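Local coordinates for protein putative oxidoreductase (Gluconobacter oxydans, PDB 3WJ7) that probably acts as a nicotinamide-coenzyme-dependent oxidoreductase of the extended short-chain dehydrogenase/reductase family, at residues T22-S27 / S182-P187; Y210-L215 / N246-D251. All coordinates share one frame; numbering follows the deposited sequence.

Contact 1 of 2, residues T22-S27 / S182-P187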
ATOM      1  N   THR A  22      23.483 -13.375  -4.573  1.00 40.19           N
ATOM      2  CA  THR A  22      23.075 -13.458  -5.996  1.00 38.51           C
ATOM      3  C   THR A  22      22.857 -12.068  -6.619  1.00 39.57           C
ATOM      4  O   THR A  22      22.814 -11.931  -7.838  1.00 47.13           O
ATOM      5  CB  THR A  22      21.805 -14.304  -6.158  1.00 38.80           C
ATOM      6  OG1 THR A  22      20.749 -13.732  -5.362  1.00 42.44           O
ATOM      7  CG2 THR A  22      22.050 -15.703  -5.612  1.00 35.67           C
ATOM      8  N   GLY A  23      22.735 -11.024  -5.796  1.00 36.03           N
ATOM      9  CA  GLY A  23      22.620  -9.679  -6.324  1.00 32.40           C
ATOM     10  C   GLY A  23      23.909  -9.082  -6.904  1.00 34.36           C
ATOM     11  O   GLY A  23      24.995  -9.682  -6.881  1.00 33.15           O
ATOM     12  N   PHE A  24      23.739  -7.893  -7.466  1.00 34.21           N
ATOM     13  CA  PHE A  24      24.762  -7.127  -8.106  1.00 34.62           C
ATOM     14  C   PHE A  24      25.854  -6.793  -7.087  1.00 35.64           C
ATOM     15  O   PHE A  24      27.022  -7.125  -7.302  1.00 42.02           O
ATOM     16  CB  PHE A  24      24.112  -5.876  -8.722  1.00 33.64           C
ATOM     17  CG  PHE A  24      25.042  -5.050  -9.560  1.00 38.40           C
ATOM     18  CD1 PHE A  24      25.941  -5.656 -10.457  1.00 35.60           C
ATOM     19  CD2 PHE A  24      25.026  -3.628  -9.471  1.00 39.52           C
ATOM     20  CE1 PHE A  24      26.815  -4.852 -11.224  1.00 37.82           C
ATOM     21  CE2 PHE A  24      25.900  -2.848 -10.255  1.00 36.42           C
ATOM     22  CZ  PHE A  24      26.788  -3.461 -11.129  1.00 34.19           C
ATOM     23  N   VAL A  25      25.477  -6.189  -5.964  1.00 34.85           N
ATOM     24  CA  VAL A  25      26.439  -5.880  -4.899  1.00 34.78           C
ATOM     25  C   VAL A  25      26.886  -7.090  -4.053  1.00 34.58           C
ATOM     26  O   VAL A  25      28.083  -7.251  -3.779  1.00 33.21           O
ATOM     27  CB  VAL A  25      25.907  -4.798  -3.949  1.00 30.96           C
ATOM     28  CG1 VAL A  25      26.892  -4.617  -2.802  1.00 30.20           C
ATOM     29  CG2 VAL A  25      25.668  -3.525  -4.727  1.00 28.00           C
ATOM     30  N   GLY A  26      25.922  -7.907  -3.653  1.00 32.75           N
ATOM     31  CA  GLY A  26      26.184  -9.101  -2.881  1.00 35.61           C
ATOM     32  C   GLY A  26      27.239  -9.975  -3.540  1.00 41.08           C
ATOM     33  O   GLY A  26      28.208 -10.456  -2.886  1.00 36.46           O
ATOM     34  N   SER A  27      27.106 -10.186  -4.843  1.00 40.63           N
ATOM     35  CA  SER A  27      28.109 -11.076  -5.421  1.00 40.51           C
ATOM     36  C   SER A  27      29.448 -10.402  -5.589  1.00 39.57           C
ATOM     37  O   SER A  27      30.494 -11.051  -5.499  1.00 40.77           O
ATOM     38  CB  SER A  27      27.646 -11.767  -6.698  1.00 39.12           C
ATOM     39  OG  SER A  27      27.670 -10.887  -7.764  1.00 35.71           O
ATOM     40  N   SER A 182      26.495   4.459  -2.537  1.00 37.61           N
ATOM     41  CA  SER A 182      25.704   5.340  -3.374  1.00 36.01           C
ATOM     42  C   SER A 182      25.102   4.463  -4.474  1.00 35.11           C
ATOM     43  O   SER A 182      24.658   3.350  -4.210  1.00 40.42           O
ATOM     44  CB  SER A 182      26.569   6.464  -3.959  1.00 36.93           C
ATOM     45  OG  SER A 182      27.635   5.954  -4.763  1.00 39.82           O
ATOM     46  N   THR A 183      25.104   4.920  -5.712  1.00 32.74           N
ATOM     47  CA  THR A 183      24.493   4.128  -6.756  1.00 30.85           C
ATOM     48  C   THR A 183      25.498   3.390  -7.633  1.00 31.32           C
ATOM     49  O   THR A 183      26.218   3.990  -8.403  1.00 31.03           O
ATOM     50  CB  THR A 183      23.331   4.864  -7.498  1.00 32.22           C
ATOM     51  OG1 THR A 183      23.409   4.677  -8.926  1.00 33.18           O
ATOM     52  CG2 THR A 183      23.210   6.309  -7.120  1.00 28.63           C
ATOM     53  N   PRO A 184      25.578   2.059  -7.466  1.00 33.39           N
ATOM     54  CA  PRO A 184      26.693   1.322  -8.049  1.00 30.95           C
ATOM     55  C   PRO A 184      26.454   0.989  -9.497  1.00 32.56           C
ATOM     56  O   PRO A 184      25.385   0.573  -9.854  1.00 30.61           O
ATOM     57  CB  PRO A 184      26.703   0.044  -7.263  1.00 33.06           C
ATOM     58  CG  PRO A 184      25.257  -0.174  -6.891  1.00 33.42           C
ATOM     59  CD  PRO A 184      24.688   1.196  -6.656  1.00 31.95           C
ATOM     60  N   VAL A 185      27.485   1.178 -10.317  1.00 34.56           N
ATOM     61  CA  VAL A 185      27.454   0.882 -11.723  1.00 34.23           C
ATOM     62  C   VAL A 185      28.683   0.038 -11.965  1.00 37.98           C
ATOM     63  O   VAL A 185      29.676   0.151 -11.240  1.00 43.47           O
ATOM     64  CB  VAL A 185      27.525   2.189 -12.523  1.00 32.32           C
ATOM     65  CG1 VAL A 185      27.765   1.969 -13.985  1.00 28.15           C
ATOM     66  CG2 VAL A 185      26.260   2.980 -12.300  1.00 31.36           C
ATOM     67  N   GLY A 186      28.617  -0.836 -12.952  1.00 38.18           N
ATOM     68  CA  GLY A 186      29.782  -1.599 -13.347  1.00 41.56           C
ATOM     69  C   GLY A 186      29.461  -2.822 -14.157  1.00 42.89           C
ATOM     70  O   GLY A 186      28.341  -2.948 -14.690  1.00 47.56           O
ATOM     71  N   PRO A 187      30.429  -3.736 -14.258  1.00 42.64           N
ATOM     72  CA  PRO A 187      30.202  -4.927 -15.070  1.00 45.61           C
ATOM     73  C   PRO A 187      29.331  -5.912 -14.328  1.00 46.14           C
ATOM     74  O   PRO A 187      29.128  -5.768 -13.125  1.00 52.39           O
ATOM     75  CB  PRO A 187      31.620  -5.476 -15.299  1.00 46.43           C
ATOM     76  CG  PRO A 187      32.412  -4.978 -14.151  1.00 44.09           C
ATOM     77  CD  PRO A 187      31.828  -3.620 -13.828  1.00 44.88           C
TER
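F24 presents the rim of its ring to the backbone of P184-P187, while V25 beside it meets the ring of P184. From CB, which points toward the strand end, CG stands anti to the backbone N (chi1 -174°). On one side of the rim, F24 CE1 lies 3.1 Å from P187 O. At the tip, F24 CZ is 3.7 Å from G186 N. On the other side, F24 CE2 is 3.5 Å from P184 O and rests against P184 CB at 4.2 Å. All three polar atoms lie near the ring plane, so the two carbonyl oxygens face its weakly positive C-H edge, and no hydrogen bond crosses the contact. V25 CG2 adds an apolar touch at 4.0 Å to P184 CG, the two side chains crossing at about a right angle. G23 and G26 belong to the TGxxGxxG motif of the Rossmann fold, which in relatives wraps the coenzyme pyrophosphate and probably does so here; G23 O accepts hydrogen bonds from S27 N and S27 OG. Helix 24-35 abuts the C-terminal end of strand 176-185, which is flanked by strand 214-219; V185, whose CB points away from residues 22-27, touches helices 194-203 and 324-337.

Contact 2 of 2, residues Y210-L215 / N246-D251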
ATOM      1  N   TYR A 210      14.550  12.602 -20.628  1.00 51.34           N
ATOM      2  CA  TYR A 210      14.926  12.304 -19.267  1.00 50.34           C
ATOM      3  C   TYR A 210      14.720  13.550 -18.444  1.00 50.95           C
ATOM      4  O   TYR A 210      14.703  14.653 -18.980  1.00 52.35           O
ATOM      5  CB  TYR A 210      16.394  11.837 -19.168  1.00 47.95           C
ATOM      6  CG  TYR A 210      17.447  12.892 -19.367  1.00 46.43           C
ATOM      7  CD1 TYR A 210      18.024  13.546 -18.280  1.00 51.21           C
ATOM      8  CD2 TYR A 210      17.892  13.223 -20.634  1.00 48.79           C
ATOM      9  CE1 TYR A 210      18.988  14.540 -18.459  1.00 49.67           C
ATOM     10  CE2 TYR A 210      18.872  14.199 -20.831  1.00 47.78           C
ATOM     11  CZ  TYR A 210      19.420  14.847 -19.747  1.00 49.97           C
ATOM     12  OH  TYR A 210      20.386  15.814 -19.951  1.00 54.03           O
ATOM     13  N   VAL A 211      14.595  13.353 -17.139  1.00 49.81           N
ATOM     14  CA  VAL A 211      14.394  14.419 -16.171  1.00 48.48           C
ATOM     15  C   VAL A 211      15.703  14.595 -15.439  1.00 49.65           C
ATOM     16  O   VAL A 211      16.267  13.620 -14.928  1.00 57.18           O
ATOM     17  CB  VAL A 211      13.260  14.058 -15.180  1.00 45.46           C
ATOM     18  CG1 VAL A 211      13.056  15.172 -14.180  1.00 42.26           C
ATOM     19  CG2 VAL A 211      11.960  13.745 -15.931  1.00 44.41           C
ATOM     20  N   GLU A 212      16.195  15.830 -15.422  1.00 48.14           N
ATOM     21  CA  GLU A 212      17.493  16.172 -14.861  1.00 48.28           C
ATOM     22  C   GLU A 212      17.470  15.886 -13.367  1.00 54.41           C
ATOM     23  O   GLU A 212      16.456  16.058 -12.687  1.00 54.75           O
ATOM     24  CB  GLU A 212      17.821  17.660 -15.126  1.00 49.34           C
ATOM     25  CG  GLU A 212      19.208  18.181 -14.694  1.00 54.44           C
ATOM     26  CD  GLU A 212      20.421  17.408 -15.295  1.00 56.19           C
ATOM     27  OE1 GLU A 212      20.573  16.190 -15.063  1.00 53.93           O
ATOM     28  OE2 GLU A 212      21.267  18.013 -15.982  1.00 56.06           O
ATOM     29  N   THR A 213      18.597  15.406 -12.871  1.00 58.12           N
ATOM     30  CA  THR A 213      18.862  15.381 -11.442  1.00 56.19           C
ATOM     31  C   THR A 213      20.299  14.983 -11.122  1.00 50.80           C
ATOM     32  O   THR A 213      21.091  14.718 -12.032  1.00 46.60           O
ATOM     33  CB  THR A 213      17.872  14.507 -10.647  1.00 55.36           C
ATOM     34  OG1 THR A 213      18.006  14.856  -9.259  1.00 66.55           O
ATOM     35  CG2 THR A 213      18.099  13.012 -10.864  1.00 45.43           C
ATOM     36  N   GLY A 214      20.614  14.964  -9.829  1.00 46.33           N
ATOM     37  CA  GLY A 214      21.965  14.724  -9.361  1.00 46.04           C
ATOM     38  C   GLY A 214      22.028  13.422  -8.616  1.00 45.66           C
ATOM     39  O   GLY A 214      21.148  13.119  -7.816  1.00 44.17           O
ATOM     40  N   LEU A 215      23.074  12.648  -8.876  1.00 43.07           N
ATOM     41  CA  LEU A 215      23.285  11.431  -8.136  1.00 43.83           C
ATOM     42  C   LEU A 215      24.768  11.269  -7.930  1.00 41.40           C
ATOM     43  O   LEU A 215      25.542  12.091  -8.375  1.00 42.33           O
ATOM     44  CB  LEU A 215      22.636  10.194  -8.818  1.00 45.25           C
ATOM     45  CG  LEU A 215      22.898   9.621 -10.238  1.00 49.23           C
ATOM     46  CD1 LEU A 215      21.532   9.161 -10.773  1.00 55.12           C
ATOM     47  CD2 LEU A 215      23.509  10.555 -11.278  1.00 43.70           C
ATOM     48  N   ASN A 246      29.973  12.674  -7.645  1.00 42.00           N
ATOM     49  CA  ASN A 246      28.720  13.404  -7.725  1.00 40.13           C
ATOM     50  C   ASN A 246      28.560  13.948  -9.122  1.00 42.97           C
ATOM     51  O   ASN A 246      29.387  14.739  -9.605  1.00 42.55           O
ATOM     52  CB  ASN A 246      28.653  14.505  -6.671  1.00 41.51           C
ATOM     53  CG  ASN A 246      28.550  13.937  -5.238  1.00 45.96           C
ATOM     54  OD1 ASN A 246      27.634  13.137  -4.910  1.00 46.49           O
ATOM     55  ND2 ASN A 246      29.476  14.346  -4.381  1.00 38.77           N
ATOM     56  N   ILE A 247      27.507  13.487  -9.796  1.00 42.81           N
ATOM     57  CA  ILE A 247      27.351  13.760 -11.206  1.00 43.80           C
ATOM     58  C   ILE A 247      25.886  14.065 -11.565  1.00 44.15           C
ATOM     59  O   ILE A 247      24.968  13.516 -10.983  1.00 45.02           O
ATOM     60  CB  ILE A 247      27.996  12.636 -12.063  1.00 44.06           C
ATOM     61  CG1 ILE A 247      28.272  13.142 -13.510  1.00 45.98           C
ATOM     62  CG2 ILE A 247      27.172  11.359 -11.985  1.00 43.85           C
ATOM     63  CD1 ILE A 247      28.785  12.119 -14.517  1.00 43.05           C
ATOM     64  N   MET A 248      25.675  15.001 -12.476  1.00 45.56           N
ATOM     65  CA  MET A 248      24.330  15.294 -12.928  1.00 47.10           C
ATOM     66  C   MET A 248      23.975  14.239 -13.963  1.00 45.47           C
ATOM     67  O   MET A 248      24.857  13.645 -14.571  1.00 49.72           O
ATOM     68  CB  MET A 248      24.205  16.708 -13.521  1.00 49.24           C
ATOM     69  CG  MET A 248      24.556  17.872 -12.577  1.00 47.36           C
ATOM     70  SD  MET A 248      23.523  18.155 -11.123  1.00 53.00           S
ATOM     71  CE  MET A 248      21.825  18.057 -11.731  1.00 43.10           C
ATOM     72  N   LEU A 249      22.685  13.982 -14.131  1.00 41.76           N
ATOM     73  CA  LEU A 249      22.245  12.886 -14.964  1.00 42.08           C
ATOM     74  C   LEU A 249      22.581  13.201 -16.440  1.00 43.34           C
ATOM     75  O   LEU A 249      22.967  12.315 -17.209  1.00 39.85           O
ATOM     76  CB  LEU A 249      20.752  12.636 -14.709  1.00 41.27           C
ATOM     77  CG  LEU A 249      20.087  11.320 -15.099  1.00 44.93           C
ATOM     78  CD1 LEU A 249      20.827  10.086 -14.600  1.00 43.51           C
ATOM     79  CD2 LEU A 249      18.645  11.281 -14.596  1.00 48.56           C
ATOM     80  N   GLY A 250      22.456  14.478 -16.818  1.00 46.64           N
ATOM     81  CA  GLY A 250      22.822  14.947 -18.156  1.00 49.89           C
ATOM     82  C   GLY A 250      24.286  14.645 -18.471  1.00 54.68           C
ATOM     83  O   GLY A 250      24.614  14.158 -19.580  1.00 56.02           O
ATOM     84  N   ASP A 251      25.158  14.893 -17.492  1.00 49.54           N
ATOM     85  CA  ASP A 251      26.589  14.648 -17.657  1.00 52.20           C
ATOM     86  C   ASP A 251      26.874  13.170 -17.799  1.00 48.94           C
ATOM     87  O   ASP A 251      27.659  12.770 -18.649  1.00 52.71           O
ATOM     88  CB  ASP A 251      27.389  15.250 -16.501  1.00 57.57           C
ATOM     89  CG  ASP A 251      27.338  16.774 -16.489  1.00 65.46           C
ATOM     90  OD1 ASP A 251      27.212  17.390 -17.573  1.00 66.77           O
ATOM     91  OD2 ASP A 251      27.398  17.362 -15.388  1.00 70.34           O
TER
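The carboxylate of E212 reaches the start of helix 249-259, where E212 OE1 accepts a hydrogen bond of 3.1 Å from G250 N, on the syn side and 16° out of the carboxylate plane. The bend at chi2 (56°) turns E212 CD toward the helix, where M248 CE packs on it at 3.9 Å. Replacing E212 by an alanine would probably leave G250 N without this acceptor and M248 CE with less to pack on. Next to it, T213 O takes L249 N at 2.7 Å; both donors open that helix, with M248 at its N-cap. Just before it, strands 214-219 and 239-248 pair antiparallel in the mixed sheet that extends the Rossmann core, with L215-I247 a hydrogen-bonded pair (L215 N to I247 O 3.0 Å, I247 N to L215 O 2.8 Å). On their shared face L215 CD2 meets I247 CG2 at 3.8 Å, and L215 CD1 touches L249 CD1 at 4.0 Å. The Y210 ring lies obliquely to L249 C and G250 CA, with Y210 OH beside G250 CA; it also meets F253 edge-to-face and packs on W283 of a second subunit. E212 OE2 has a long, weak ion pair with K268; N246 OD1 accepts from N216 ND2.

Overall arrangement
From the N terminus, the chain leaves strand 15-18, enters the glycine-rich turn and helix 24-35, and not until 155 residues later returns on strand 176-185 to close contact 1. That loop holds most of the Rossmann core. Contact 2 opens afterwards at 210-215 and closes a short loop, with helix 220-233 inside it, when strand 239-248 runs into helix 249-259. The two are in series, neither nested nor crossed. Their centres lie about 20 Å apart on one mixed sheet, where 176-185 neighbours both 214-219 and 239-248, and they touch: T183 CG2 packs on L215 CB at 4.3 Å. Contact 1 ties the first helix to the sheet; contact 2 ties the sheet's later strands to helix 249-259.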